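Local coordinates for putative cell surface protein, similar to internalin proteins (Listeria monocytogenes EGD-e, PDB 5KZS) that is an internalin-like leucine-rich-repeat protein that interacts with afadin and facilitates basement membrane crossing, at residues A[98-103]-A[125-130]; A[147-152]-A[171-176]; A[201-206]-A[224-229]; A[255-260]-A[301-306]. All blocks are in the same frame, centred on the assembly; numbering follows the deposited sequence.

Contact 1 (A[98-103]-A[125-130]); sequences LNTLFF and MVTITM
T100, L101 and F102 pair with T127, I128 and T129 as neighbouring parallel strands, whose axes approach to 4.9 Å and run 10° apart. The ladder begins at N99 O, which takes two backbone donors. V126 N lies 2.7 Å from N99 O and T127 N lies further off. It continues through L101 N to T127 O, T129 N to L101 O, and F103 N to T129 O.

The side chains split between two faces. T100, F102, T127 and T129 share one. T100 and T127 lie side by side and point the same way, with T100 CG2 4.1 Å from T127 CB. F102 has CG anti to the backbone N (chi1 -179°), which carries its ring across T129. F102 CD2 comes within 3.5 Å of T129 CB, and F102 CE2 within 3.6 Å of T129 CG2.

L101 and I128 take the other face. The side chain of selenomethionine M125, bent at chi2 and chi3, runs forward along the strand direction and meets L101 at a slant. Its CE stops 3.5 Å from L101 CB, while M125 SE sits 3.6 Å from N99 O. At the far end F103 and selenomethionine M130 run alongside each other, F103 CD1 meeting M130 CG at 3.7 Å. The F103 ring also makes an edge-to-face pair with F82.

This is the stacking of successive strands in a leucine-rich-repeat solenoid. Backbone groups of T100 and F102 turn instead to strand 76-79. Buried leucine, isoleucine, selenomethionine and F103 fill the interior; threonines and F102 line the partly exposed sheet face.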
loop_
_atom_site.group_PDB
_atom_site.type_symbol
_atom_site.label_atom_id
_atom_site.label_comp_id
_atom_site.label_asym_id
_atom_site.label_seq_id
_atom_site.Cartn_x
_atom_site.Cartn_y
_atom_site.Cartn_z
ATOM N N LEU A 98 -12.029 -21.112 -2.449
ATOM C CA LEU A 98 -11.546 -19.957 -1.692
ATOM C C LEU A 98 -11.493 -18.696 -2.565
ATOM O O LEU A 98 -10.834 -18.686 -3.601
ATOM C CB LEU A 98 -10.166 -20.247 -1.100
ATOM C CG LEU A 98 -9.528 -19.229 -0.151
ATOM C CD1 LEU A 98 -10.355 -19.033 1.099
ATOM C CD2 LEU A 98 -8.137 -19.694 0.236
ATOM N N ASN A 99 -12.224 -17.662 -2.144
ATOM C CA ASN A 99 -12.281 -16.343 -2.807
ATOM C C ASN A 99 -11.407 -15.285 -2.142
ATOM O O ASN A 99 -10.965 -14.348 -2.819
ATOM C CB ASN A 99 -13.726 -15.797 -2.829
ATOM C CG ASN A 99 -14.644 -16.586 -3.752
ATOM O OD1 ASN A 99 -14.210 -17.173 -4.750
ATOM N ND2 ASN A 99 -15.924 -16.600 -3.425
ATOM N N THR A 100 -11.184 -15.409 -0.835
ATOM C CA THR A 100 -10.542 -14.356 -0.076
ATOM C C THR A 100 -9.571 -14.908 0.941
ATOM O O THR A 100 -9.914 -15.781 1.712
ATOM C CB THR A 100 -11.591 -13.518 0.687
ATOM O OG1 THR A 100 -12.570 -13.006 -0.226
ATOM C CG2 THR A 100 -10.929 -12.341 1.420
ATOM N N LEU A 101 -8.371 -14.351 0.964
ATOM C CA LEU A 101 -7.398 -14.610 2.013
ATOM C C LEU A 101 -7.170 -13.276 2.721
ATOM O O LEU A 101 -6.901 -12.285 2.058
ATOM C CB LEU A 101 -6.097 -15.134 1.400
ATOM C CG LEU A 101 -4.857 -15.154 2.296
ATOM C CD1 LEU A 101 -5.053 -16.095 3.464
ATOM C CD2 LEU A 101 -3.652 -15.571 1.485
ATOM N N PHE A 102 -7.272 -13.259 4.051
ATOM C CA PHE A 102 -7.108 -12.038 4.849
ATOM C C PHE A 102 -6.247 -12.258 6.100
ATOM O O PHE A 102 -6.656 -12.967 7.014
ATOM C CB PHE A 102 -8.484 -11.488 5.255
ATOM C CG PHE A 102 -8.420 -10.212 6.052
ATOM C CD1 PHE A 102 -8.371 -10.243 7.450
ATOM C CD2 PHE A 102 -8.403 -8.972 5.410
ATOM C CE1 PHE A 102 -8.298 -9.076 8.187
ATOM C CE2 PHE A 102 -8.327 -7.801 6.143
ATOM C CZ PHE A 102 -8.269 -7.854 7.531
ATOM N N PHE A 103 -5.062 -11.646 6.132
ATOM C CA PHE A 103 -4.325 -11.438 7.378
ATOM C C PHE A 103 -4.702 -10.070 7.934
ATOM O O PHE A 103 -4.600 -9.057 7.251
ATOM C CB PHE A 103 -2.820 -11.488 7.166
ATOM C CG PHE A 103 -2.296 -12.851 6.836
ATOM C CD1 PHE A 103 -2.468 -13.388 5.563
ATOM C CD2 PHE A 103 -1.611 -13.602 7.796
ATOM C CE1 PHE A 103 -1.977 -14.645 5.254
ATOM C CE2 PHE A 103 -1.122 -14.861 7.493
ATOM C CZ PHE A 103 -1.307 -15.384 6.221
HETATM N N MSE A 125 -9.732 -17.194 -6.511
HETATM C CA MSE A 125 -9.332 -16.148 -5.565
HETATM C C MSE A 125 -9.591 -14.806 -6.187
HETATM O O MSE A 125 -9.314 -14.593 -7.371
HETATM C CB MSE A 125 -7.852 -16.338 -5.228
HETATM C CG MSE A 125 -7.286 -15.358 -4.220
HETATM SE SE MSE A 125 -7.766 -15.847 -2.389
HETATM C CE MSE A 125 -5.951 -16.414 -1.880
ATOM N N VAL A 126 -10.153 -13.905 -5.382
ATOM C CA VAL A 126 -10.527 -12.553 -5.799
ATOM C C VAL A 126 -9.786 -11.465 -4.994
ATOM O O VAL A 126 -9.424 -10.449 -5.567
ATOM C CB VAL A 126 -12.076 -12.421 -5.752
ATOM C CG1 VAL A 126 -12.563 -10.976 -5.630
ATOM C CG2 VAL A 126 -12.688 -13.098 -6.976
ATOM N N THR A 127 -9.531 -11.678 -3.705
ATOM C CA THR A 127 -8.990 -10.643 -2.826
ATOM C C THR A 127 -7.919 -11.199 -1.907
ATOM O O THR A 127 -8.119 -12.242 -1.308
ATOM C CB THR A 127 -10.116 -10.081 -1.937
ATOM O OG1 THR A 127 -11.151 -9.556 -2.772
ATOM C CG2 THR A 127 -9.604 -8.988 -0.977
ATOM N N ILE A 128 -6.813 -10.480 -1.763
ATOM C CA ILE A 128 -5.747 -10.844 -0.821
ATOM C C ILE A 128 -5.326 -9.607 -0.058
ATOM O O ILE A 128 -5.128 -8.538 -0.638
ATOM C CB ILE A 128 -4.495 -11.442 -1.519
ATOM C CG1 ILE A 128 -4.885 -12.709 -2.281
ATOM C CG2 ILE A 128 -3.375 -11.743 -0.506
ATOM C CD1 ILE A 128 -3.739 -13.408 -2.988
ATOM N N THR A 129 -5.139 -9.781 1.241
ATOM C CA THR A 129 -4.837 -8.685 2.128
ATOM C C THR A 129 -3.804 -9.162 3.129
ATOM O O THR A 129 -4.112 -9.995 3.976
ATOM C CB THR A 129 -6.116 -8.226 2.868
ATOM O OG1 THR A 129 -7.164 -7.949 1.921
ATOM C CG2 THR A 129 -5.831 -6.986 3.702
HETATM N N MSE A 130 -2.581 -8.650 3.032
HETATM C CA MSE A 130 -1.518 -9.025 3.973
HETATM C C MSE A 130 -0.883 -7.886 4.714
HETATM O O MSE A 130 0.150 -8.061 5.401
HETATM C CB MSE A 130 -0.515 -9.764 3.130
HETATM C CG MSE A 130 -1.074 -11.172 2.947
HETATM SE SE MSE A 130 0.063 -12.030 1.637
HETATM C CE MSE A 130 1.464 -12.518 2.935
#

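Contact 2 (A[147-152]-A[171-176]); sequences DLSQLY and KLSTLD
L151 and L175 lie side by side in the buried part of this contact, with L151 CD2 4.1 Å from L175 CD1. L172 adds to the same layer and packs more tightly. Its CG is anti to the backbone N (chi1 -166°), and its CD1 comes against the backbone of segment 147-152, 3.6 Å from S149 C. L148 CG also touches this methyl.

The backbone is closely held too. S149 O accepts from both S173 N and T174 N, at 2.9 Å for S173 N, with a weak third bond from S173 OG. L151 then uses both its polar backbone atoms: L151 N binds T174 O, and D176 N binds L151 O in a nearly straight bond (169°).

The other face is partly exposed but also closely packed. There the Y152 ring crosses the D176 side chain at about a right angle, Y152 CD2 lying 3.5 Å from D176 CB. T174 CG2 sits 3.7 Å from Y152 OH. Two polar ends of this face, T174 OG1 and D176 OD1, have partners outside the segments: E196 and S178.

The loose, solvent side is the D147-K171 end. The two side chains run alongside each other, and the extended lysine brings NZ 3.2 Å from D147 OD1 in a salt bridge.

Both strands belong to the parallel sheet of the leucine-rich repeats. Strand 127-129 flanks 150-152, where L151 packs on I128 and Y152 on T129. Strand 196-198 flanks 174-176, where L175 packs on L197 and D176 on N198. No helix lies between the two segments.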
loop_
_atom_site.group_PDB
_atom_site.type_symbol
_atom_site.label_atom_id
_atom_site.label_comp_id
_atom_site.label_asym_id
_atom_site.label_seq_id
_atom_site.Cartn_x
_atom_site.Cartn_y
_atom_site.Cartn_z
ATOM N N ASP A 147 -8.511 -14.763 -11.816
ATOM C CA ASP A 147 -9.613 -13.859 -11.438
ATOM C C ASP A 147 -9.289 -12.869 -10.298
ATOM O O ASP A 147 -10.202 -12.213 -9.789
ATOM C CB ASP A 147 -10.857 -14.697 -11.052
ATOM C CG ASP A 147 -11.618 -15.228 -12.265
ATOM O OD1 ASP A 147 -11.711 -14.507 -13.297
ATOM O OD2 ASP A 147 -12.142 -16.363 -12.174
ATOM N N LEU A 148 -8.018 -12.746 -9.900
ATOM C CA LEU A 148 -7.640 -11.866 -8.790
ATOM C C LEU A 148 -7.969 -10.430 -9.169
ATOM O O LEU A 148 -7.467 -9.958 -10.204
ATOM C CB LEU A 148 -6.145 -11.974 -8.478
ATOM C CG LEU A 148 -5.593 -11.170 -7.295
ATOM C CD1 LEU A 148 -6.125 -11.716 -5.986
ATOM C CD2 LEU A 148 -4.082 -11.192 -7.253
ATOM N N SER A 149 -8.823 -9.765 -8.361
ATOM C CA SER A 149 -9.223 -8.354 -8.601
ATOM C C SER A 149 -8.870 -7.307 -7.533
ATOM O O SER A 149 -8.981 -6.127 -7.825
ATOM C CB SER A 149 -10.708 -8.235 -8.971
ATOM O OG SER A 149 -11.518 -8.379 -7.844
ATOM N N GLN A 150 -8.449 -7.711 -6.335
ATOM C CA GLN A 150 -8.019 -6.754 -5.300
ATOM C C GLN A 150 -6.787 -7.264 -4.585
ATOM O O GLN A 150 -6.730 -8.438 -4.261
ATOM C CB GLN A 150 -9.113 -6.558 -4.256
ATOM C CG GLN A 150 -10.475 -6.114 -4.777
ATOM C CD GLN A 150 -11.351 -5.512 -3.675
ATOM O OE1 GLN A 150 -10.922 -4.611 -2.956
ATOM N NE2 GLN A 150 -12.576 -6.003 -3.539
ATOM N N LEU A 151 -5.822 -6.400 -4.296
ATOM C CA LEU A 151 -4.593 -6.835 -3.618
ATOM C C LEU A 151 -4.079 -5.759 -2.678
ATOM O O LEU A 151 -3.699 -4.676 -3.128
ATOM C CB LEU A 151 -3.526 -7.201 -4.655
ATOM C CG LEU A 151 -2.118 -7.610 -4.184
ATOM C CD1 LEU A 151 -2.199 -8.735 -3.159
ATOM C CD2 LEU A 151 -1.235 -8.025 -5.353
ATOM N N TYR A 152 -4.076 -6.051 -1.377
ATOM C CA TYR A 152 -3.742 -5.053 -0.348
ATOM C C TYR A 152 -2.446 -5.435 0.335
ATOM O O TYR A 152 -2.402 -6.405 1.075
ATOM C CB TYR A 152 -4.870 -4.924 0.681
ATOM C CG TYR A 152 -6.155 -4.424 0.082
ATOM C CD1 TYR A 152 -7.081 -5.304 -0.467
ATOM C CD2 TYR A 152 -6.446 -3.064 0.048
ATOM C CE1 TYR A 152 -8.271 -4.845 -1.014
ATOM C CE2 TYR A 152 -7.621 -2.598 -0.512
ATOM C CZ TYR A 152 -8.523 -3.492 -1.042
ATOM O OH TYR A 152 -9.671 -3.023 -1.597
ATOM N N LYS A 171 -7.496 -8.960 -14.656
ATOM C CA LYS A 171 -8.776 -8.496 -14.093
ATOM C C LYS A 171 -8.638 -7.662 -12.802
ATOM O O LYS A 171 -9.640 -7.345 -12.168
ATOM C CB LYS A 171 -9.707 -9.709 -13.886
ATOM C CG LYS A 171 -10.296 -10.199 -15.196
ATOM C CD LYS A 171 -10.930 -11.567 -15.067
ATOM C CE LYS A 171 -11.555 -12.017 -16.384
ATOM N NZ LYS A 171 -12.054 -13.424 -16.297
ATOM N N LEU A 172 -7.411 -7.293 -12.433
ATOM C CA LEU A 172 -7.155 -6.574 -11.189
ATOM C C LEU A 172 -7.708 -5.158 -11.290
ATOM O O LEU A 172 -7.367 -4.446 -12.235
ATOM C CB LEU A 172 -5.648 -6.531 -10.882
ATOM C CG LEU A 172 -5.261 -6.119 -9.454
ATOM C CD1 LEU A 172 -5.444 -7.292 -8.502
ATOM C CD2 LEU A 172 -3.830 -5.618 -9.363
ATOM N N SER A 173 -8.589 -4.768 -10.360
ATOM C CA SER A 173 -9.081 -3.375 -10.299
ATOM C C SER A 173 -8.562 -2.542 -9.119
ATOM O O SER A 173 -8.591 -1.326 -9.212
ATOM C CB SER A 173 -10.599 -3.297 -10.395
ATOM O OG SER A 173 -11.163 -4.285 -9.601
ATOM N N THR A 174 -8.042 -3.159 -8.063
ATOM C CA THR A 174 -7.536 -2.400 -6.919
ATOM C C THR A 174 -6.187 -2.920 -6.445
ATOM O O THR A 174 -6.022 -4.122 -6.253
ATOM C CB THR A 174 -8.542 -2.440 -5.737
ATOM O OG1 THR A 174 -9.809 -1.891 -6.147
ATOM C CG2 THR A 174 -8.008 -1.639 -4.542
ATOM N N LEU A 175 -5.250 -2.011 -6.202
ATOM C CA LEU A 175 -3.910 -2.377 -5.746
ATOM C C LEU A 175 -3.377 -1.364 -4.742
ATOM O O LEU A 175 -3.184 -0.194 -5.072
ATOM C CB LEU A 175 -2.965 -2.478 -6.944
ATOM C CG LEU A 175 -1.470 -2.732 -6.705
ATOM C CD1 LEU A 175 -1.199 -3.970 -5.861
ATOM C CD2 LEU A 175 -0.807 -2.868 -8.054
ATOM N N ASP A 176 -3.138 -1.823 -3.521
ATOM C CA ASP A 176 -2.787 -0.943 -2.420
ATOM C C ASP A 176 -1.358 -1.254 -2.001
ATOM O O ASP A 176 -1.077 -2.331 -1.479
ATOM C CB ASP A 176 -3.786 -1.135 -1.265
ATOM C CG ASP A 176 -3.621 -0.111 -0.151
ATOM O OD1 ASP A 176 -2.475 0.349 0.072
ATOM O OD2 ASP A 176 -4.645 0.225 0.516
#

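Contact 3 (A[201-206]-A[224-229]); sequences FNNLTN and YNHLNE
The F201 and Y224 rings form an offset stack, with centroids 4.5 Å apart and planes 20° from parallel. Y224 CD2 lies over one face of F201, toward the rim, 3.4 Å from F201 CZ. Y224 CB adds a CH-pi contact over the F201 ring. H179 stacks on F201 as well, which lengthens the aromatic row.

The side-chain hydrogen bonds centre on asparagine. N225 has CG anti to its carbonyl carbon (chi1 -82°), and its OD1 accepts from L204 N at 3.2 Å. N225 ND2 donates to L222 O and L199 O. N202 uses the same kind of side chain one repeat earlier, with ND2 on L199 O and L177 O and OD1 on L182 N. H226 ND1 bonds to S244 O, and T205 OG1 donates to N203 O.

The backbone bonds form a short parallel pairing. H226 N meets L204 O at 2.7 Å, N206 N meets H226 O, and N228 N meets N206 O. E229 N adds a weak bond to N206 O. A water donates to N206 OD1 and, weakly, to E229 OE2.

Apolar contact is modest: L204 CB touches L227 CD2 at 3.8 Å. A carbon-oxygen contact sets H226 CB 3.6 Å from T205 OG1.

The chemistry is that of an asparagine ladder in a leucine-rich repeat. Buried side-chain amides satisfy backbone N-H and C=O groups where the chain turns from the sheet, and the leucines close the interior beside them.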
loop_
_atom_site.group_PDB
_atom_site.type_symbol
_atom_site.label_atom_id
_atom_site.label_comp_id
_atom_site.label_asym_id
_atom_site.label_seq_id
_atom_site.Cartn_x
_atom_site.Cartn_y
_atom_site.Cartn_z
ATOM N N PHE A 201 2.070 7.508 1.298
ATOM C CA PHE A 201 3.148 7.223 2.271
ATOM C C PHE A 201 4.211 6.267 1.710
ATOM O O PHE A 201 4.418 5.137 2.212
ATOM C CB PHE A 201 2.629 6.644 3.577
ATOM C CG PHE A 201 1.554 7.439 4.241
ATOM C CD1 PHE A 201 0.215 7.276 3.859
ATOM C CD2 PHE A 201 1.851 8.269 5.326
ATOM C CE1 PHE A 201 -0.801 7.959 4.516
ATOM C CE2 PHE A 201 0.839 8.964 5.984
ATOM C CZ PHE A 201 -0.490 8.810 5.577
ATOM N N ASN A 202 4.855 6.730 0.643
ATOM C CA ASN A 202 5.984 6.049 0.040
ATOM C C ASN A 202 7.130 7.065 -0.096
ATOM O O ASN A 202 7.100 8.132 0.546
ATOM C CB ASN A 202 5.552 5.416 -1.299
ATOM C CG ASN A 202 4.933 4.035 -1.129
ATOM O OD1 ASN A 202 5.629 3.036 -0.930
ATOM N ND2 ASN A 202 3.616 3.975 -1.240
ATOM N N ASN A 203 8.138 6.720 -0.900
ATOM C CA ASN A 203 9.321 7.537 -1.091
ATOM C C ASN A 203 9.504 7.971 -2.556
ATOM O O ASN A 203 10.633 8.139 -3.013
ATOM C CB ASN A 203 10.538 6.733 -0.606
ATOM C CG ASN A 203 11.665 7.619 -0.125
ATOM O OD1 ASN A 203 12.644 7.841 -0.835
ATOM N ND2 ASN A 203 11.524 8.139 1.085
ATOM N N LEU A 204 8.402 8.167 -3.284
ATOM C CA LEU A 204 8.470 8.615 -4.680
ATOM C C LEU A 204 8.957 10.067 -4.712
ATOM O O LEU A 204 8.300 10.965 -4.179
ATOM C CB LEU A 204 7.118 8.517 -5.380
ATOM C CG LEU A 204 6.440 7.145 -5.381
ATOM C CD1 LEU A 204 5.008 7.312 -5.852
ATOM C CD2 LEU A 204 7.173 6.112 -6.236
ATOM N N THR A 205 10.112 10.282 -5.341
ATOM C CA THR A 205 10.825 11.542 -5.259
ATOM C C THR A 205 11.057 12.111 -6.674
ATOM O O THR A 205 11.332 11.358 -7.619
ATOM C CB THR A 205 12.133 11.368 -4.443
ATOM O OG1 THR A 205 11.808 10.959 -3.107
ATOM C CG2 THR A 205 12.915 12.667 -4.358
ATOM N N ASN A 206 10.909 13.439 -6.795
ATOM C CA ASN A 206 11.046 14.170 -8.052
ATOM C C ASN A 206 9.962 13.797 -9.080
ATOM O O ASN A 206 8.992 14.535 -9.257
ATOM C CB ASN A 206 12.473 14.028 -8.610
ATOM C CG ASN A 206 12.853 15.130 -9.603
ATOM O OD1 ASN A 206 12.080 16.056 -9.920
ATOM N ND2 ASN A 206 14.076 15.042 -10.083
ATOM N N TYR A 224 1.341 12.136 0.601
ATOM C CA TYR A 224 2.559 11.880 1.387
ATOM C C TYR A 224 3.703 11.195 0.621
ATOM O O TYR A 224 4.262 10.187 1.057
ATOM C CB TYR A 224 2.207 11.100 2.650
ATOM C CG TYR A 224 1.510 11.902 3.707
ATOM C CD1 TYR A 224 2.217 12.834 4.463
ATOM C CD2 TYR A 224 0.157 11.705 3.992
ATOM C CE1 TYR A 224 1.598 13.566 5.462
ATOM C CE2 TYR A 224 -0.475 12.429 4.996
ATOM C CZ TYR A 224 0.250 13.360 5.728
ATOM O OH TYR A 224 -0.346 14.103 6.723
ATOM N N ASN A 225 4.024 11.753 -0.536
ATOM C CA ASN A 225 5.196 11.385 -1.331
ATOM C C ASN A 225 6.025 12.673 -1.581
ATOM O O ASN A 225 5.713 13.741 -1.019
ATOM C CB ASN A 225 4.732 10.712 -2.633
ATOM C CG ASN A 225 4.415 9.228 -2.448
ATOM O OD1 ASN A 225 5.320 8.400 -2.339
ATOM N ND2 ASN A 225 3.128 8.889 -2.419
ATOM N N HIS A 226 7.069 12.591 -2.406
ATOM C CA HIS A 226 7.975 13.718 -2.580
ATOM C C HIS A 226 8.149 14.148 -4.033
ATOM O O HIS A 226 9.262 14.458 -4.460
ATOM C CB HIS A 226 9.330 13.365 -1.953
ATOM C CG HIS A 226 9.224 12.705 -0.611
ATOM N ND1 HIS A 226 9.050 13.408 0.562
ATOM C CD2 HIS A 226 9.270 11.401 -0.259
ATOM C CE1 HIS A 226 8.988 12.566 1.577
ATOM N NE2 HIS A 226 9.119 11.342 1.105
ATOM N N LEU A 227 7.051 14.202 -4.785
ATOM C CA LEU A 227 7.126 14.537 -6.214
ATOM C C LEU A 227 7.203 16.048 -6.473
ATOM O O LEU A 227 6.510 16.830 -5.822
ATOM C CB LEU A 227 5.923 13.978 -6.964
ATOM C CG LEU A 227 5.702 12.475 -6.886
ATOM C CD1 LEU A 227 4.496 12.102 -7.732
ATOM C CD2 LEU A 227 6.932 11.709 -7.346
ATOM N N ASN A 228 8.061 16.433 -7.420
ATOM C CA ASN A 228 8.109 17.784 -7.965
ATOM C C ASN A 228 7.184 17.917 -9.164
ATOM O O ASN A 228 6.824 19.016 -9.554
ATOM C CB ASN A 228 9.530 18.146 -8.381
ATOM C CG ASN A 228 10.467 18.248 -7.203
ATOM O OD1 ASN A 228 10.894 17.239 -6.675
ATOM N ND2 ASN A 228 10.784 19.467 -6.783
ATOM N N GLU A 229 6.792 16.797 -9.745
ATOM C CA GLU A 229 6.032 16.816 -10.975
ATOM C C GLU A 229 5.258 15.514 -11.074
ATOM O O GLU A 229 5.778 14.444 -10.752
ATOM C CB GLU A 229 6.984 17.010 -12.173
ATOM C CG GLU A 229 6.540 16.379 -13.494
ATOM C CD GLU A 229 7.252 16.965 -14.697
ATOM O OE1 GLU A 229 6.552 17.565 -15.543
ATOM O OE2 GLU A 229 8.502 16.840 -14.800
HETATM O O HOH W 1 10.655 17.200 -12.292
#

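Contact 4 (A[255-260]-A[301-306]); sequences GETCTI and SITLDT
C258, T259 and I260 pair with L304, T303 and I302 as antiparallel strands at one end of the mixed seven-stranded sheet that follows the repeats. Such a beta-rich domain beside the repeats is consistent with the immunoglobulin-like domain of internalins. The axes lie 158° apart.

C258 with L304 and I260 with I302 are hydrogen-bonded pairs, each with two backbone bonds. L304 N lies 2.8 Å from C258 O, and I260 N reaches I302 O at 173°. T259 and T303 share one face. They are a non-hydrogen-bonded pair, yet their side chains bond to each other: T259 OG1 is 3.1 Å from T303 OG1. Either hydroxyl could be the donor. T259 CG2 packs tightly on S301 CB at 3.5 Å.

C258, I260, I302 and L304 occupy the opposite, buried face. I260 CG1 lies 4.2 Å from I302 CB. I260 and L304 both rest on W335 and V318, and C258 packs on L337, which ties this edge to strands 312-320 and 331-339.

Beyond L304 the chain bends, with D305 at the centre of an inverse gamma turn. D305 OD1 bonds to S307. The turn is followed by T306, whose OG1 sits between its backbone N and carbonyl carbon (chi1 54°). From there T306 OG1 donates to E256 O at 2.8 Å. A water then bridges the ends, accepting from G255 N and donating to T306 O at 2.9 Å.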
loop_
_atom_site.group_PDB
_atom_site.type_symbol
_atom_site.label_atom_id
_atom_site.label_comp_id
_atom_site.label_asym_id
_atom_site.label_seq_id
_atom_site.Cartn_x
_atom_site.Cartn_y
_atom_site.Cartn_z
ATOM N N GLY A 255 19.983 41.639 -4.256
ATOM C CA GLY A 255 19.038 42.489 -4.977
ATOM C C GLY A 255 18.203 41.787 -6.040
ATOM O O GLY A 255 17.268 42.394 -6.577
ATOM N N GLU A 256 18.530 40.530 -6.369
ATOM C CA GLU A 256 17.756 39.769 -7.365
ATOM C C GLU A 256 16.638 38.971 -6.693
ATOM O O GLU A 256 16.721 38.647 -5.509
ATOM C CB GLU A 256 18.646 38.813 -8.164
ATOM C CG GLU A 256 19.511 39.470 -9.221
ATOM C CD GLU A 256 20.471 38.495 -9.901
ATOM O OE1 GLU A 256 20.345 37.259 -9.746
ATOM O OE2 GLU A 256 21.383 38.967 -10.603
ATOM N N THR A 257 15.605 38.676 -7.478
ATOM C CA THR A 257 14.551 37.767 -7.090
ATOM C C THR A 257 14.990 36.304 -7.264
ATOM O O THR A 257 15.993 36.012 -7.923
ATOM C CB THR A 257 13.260 38.027 -7.901
ATOM O OG1 THR A 257 13.547 38.080 -9.301
ATOM C CG2 THR A 257 12.599 39.344 -7.467
ATOM N N CYS A 258 14.247 35.389 -6.649
ATOM C CA CYS A 258 14.492 33.956 -6.803
ATOM C C CYS A 258 13.282 33.282 -7.436
ATOM O O CYS A 258 12.166 33.407 -6.932
ATOM C CB CYS A 258 14.793 33.293 -5.459
ATOM S SG CYS A 258 15.072 31.510 -5.617
ATOM N N THR A 259 13.509 32.567 -8.532
ATOM C CA THR A 259 12.457 31.824 -9.199
ATOM C C THR A 259 12.781 30.326 -9.124
ATOM O O THR A 259 13.935 29.919 -9.347
ATOM C CB THR A 259 12.296 32.289 -10.657
ATOM O OG1 THR A 259 11.998 33.689 -10.675
ATOM C CG2 THR A 259 11.166 31.523 -11.355
ATOM N N ILE A 260 11.765 29.518 -8.806
ATOM C CA ILE A 260 11.892 28.057 -8.773
ATOM C C ILE A 260 10.884 27.435 -9.728
ATOM O O ILE A 260 9.867 28.045 -10.036
ATOM C CB ILE A 260 11.725 27.492 -7.348
ATOM C CG1 ILE A 260 10.378 27.897 -6.734
ATOM C CG2 ILE A 260 12.870 27.967 -6.457
ATOM C CD1 ILE A 260 10.003 27.098 -5.505
ATOM N N SER A 301 6.398 28.324 -12.899
ATOM C CA SER A 301 7.361 28.783 -11.897
ATOM C C SER A 301 6.692 29.647 -10.837
ATOM O O SER A 301 5.617 30.216 -11.041
ATOM C CB SER A 301 8.554 29.528 -12.526
ATOM O OG SER A 301 8.339 29.865 -13.883
ATOM N N ILE A 302 7.356 29.706 -9.695
ATOM C CA ILE A 302 6.940 30.509 -8.575
ATOM C C ILE A 302 8.123 31.417 -8.270
ATOM O O ILE A 302 9.257 30.941 -8.192
ATOM C CB ILE A 302 6.561 29.617 -7.372
ATOM C CG1 ILE A 302 5.224 28.924 -7.650
ATOM C CG2 ILE A 302 6.472 30.421 -6.074
ATOM C CD1 ILE A 302 4.998 27.678 -6.812
ATOM N N THR A 303 7.848 32.720 -8.129
ATOM C CA THR A 303 8.874 33.724 -7.860
ATOM C C THR A 303 8.740 34.268 -6.443
ATOM O O THR A 303 7.651 34.648 -6.021
ATOM C CB THR A 303 8.800 34.871 -8.881
ATOM O OG1 THR A 303 8.999 34.332 -10.197
ATOM C CG2 THR A 303 9.877 35.919 -8.603
ATOM N N LEU A 304 9.854 34.273 -5.720
ATOM C CA LEU A 304 9.927 34.850 -4.392
ATOM C C LEU A 304 10.679 36.175 -4.487
ATOM O O LEU A 304 11.753 36.232 -5.082
ATOM C CB LEU A 304 10.676 33.925 -3.433
ATOM C CG LEU A 304 10.372 32.408 -3.296
ATOM C CD1 LEU A 304 10.501 32.013 -1.829
ATOM C CD2 LEU A 304 9.022 31.967 -3.843
ATOM N N ASP A 305 10.121 37.234 -3.903
ATOM C CA ASP A 305 10.808 38.524 -3.840
ATOM C C ASP A 305 11.937 38.496 -2.792
ATOM O O ASP A 305 11.782 38.969 -1.666
ATOM C CB ASP A 305 9.812 39.665 -3.585
ATOM C CG ASP A 305 10.366 41.038 -3.965
ATOM O OD1 ASP A 305 11.608 41.201 -4.037
ATOM O OD2 ASP A 305 9.546 41.957 -4.199
ATOM N N THR A 306 13.087 37.959 -3.203
ATOM C CA THR A 306 14.283 37.870 -2.351
ATOM C C THR A 306 15.193 39.091 -2.442
ATOM O O THR A 306 16.320 39.044 -1.947
ATOM C CB THR A 306 15.115 36.605 -2.691
ATOM O OG1 THR A 306 15.416 36.564 -4.097
ATOM C CG2 THR A 306 14.350 35.358 -2.300
HETATM O O HOH W 2 18.985 40.131 -2.056
#

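The four contacts follow one another along the chain, each closing before the next opens. Contacts 1 and 2 share the nine-stranded parallel sheet. Their centres are 10 Å apart, and strands 127-129 and 150-152 are neighbours joined by probable hydrogen bonds from Y152 N to I128 O and S149 N to V126 O. Contact 3 lies further along the repeats, its centre about 23 Å from that of contact 2, on the short sheet of strands 205-206 and 226-227. Contact 4 belongs to the mixed sheet, with its centre 24 Å from contact 3 and 52 Å from contact 1. The series gives an elongated protein, a repeat solenoid continuing into a beta domain.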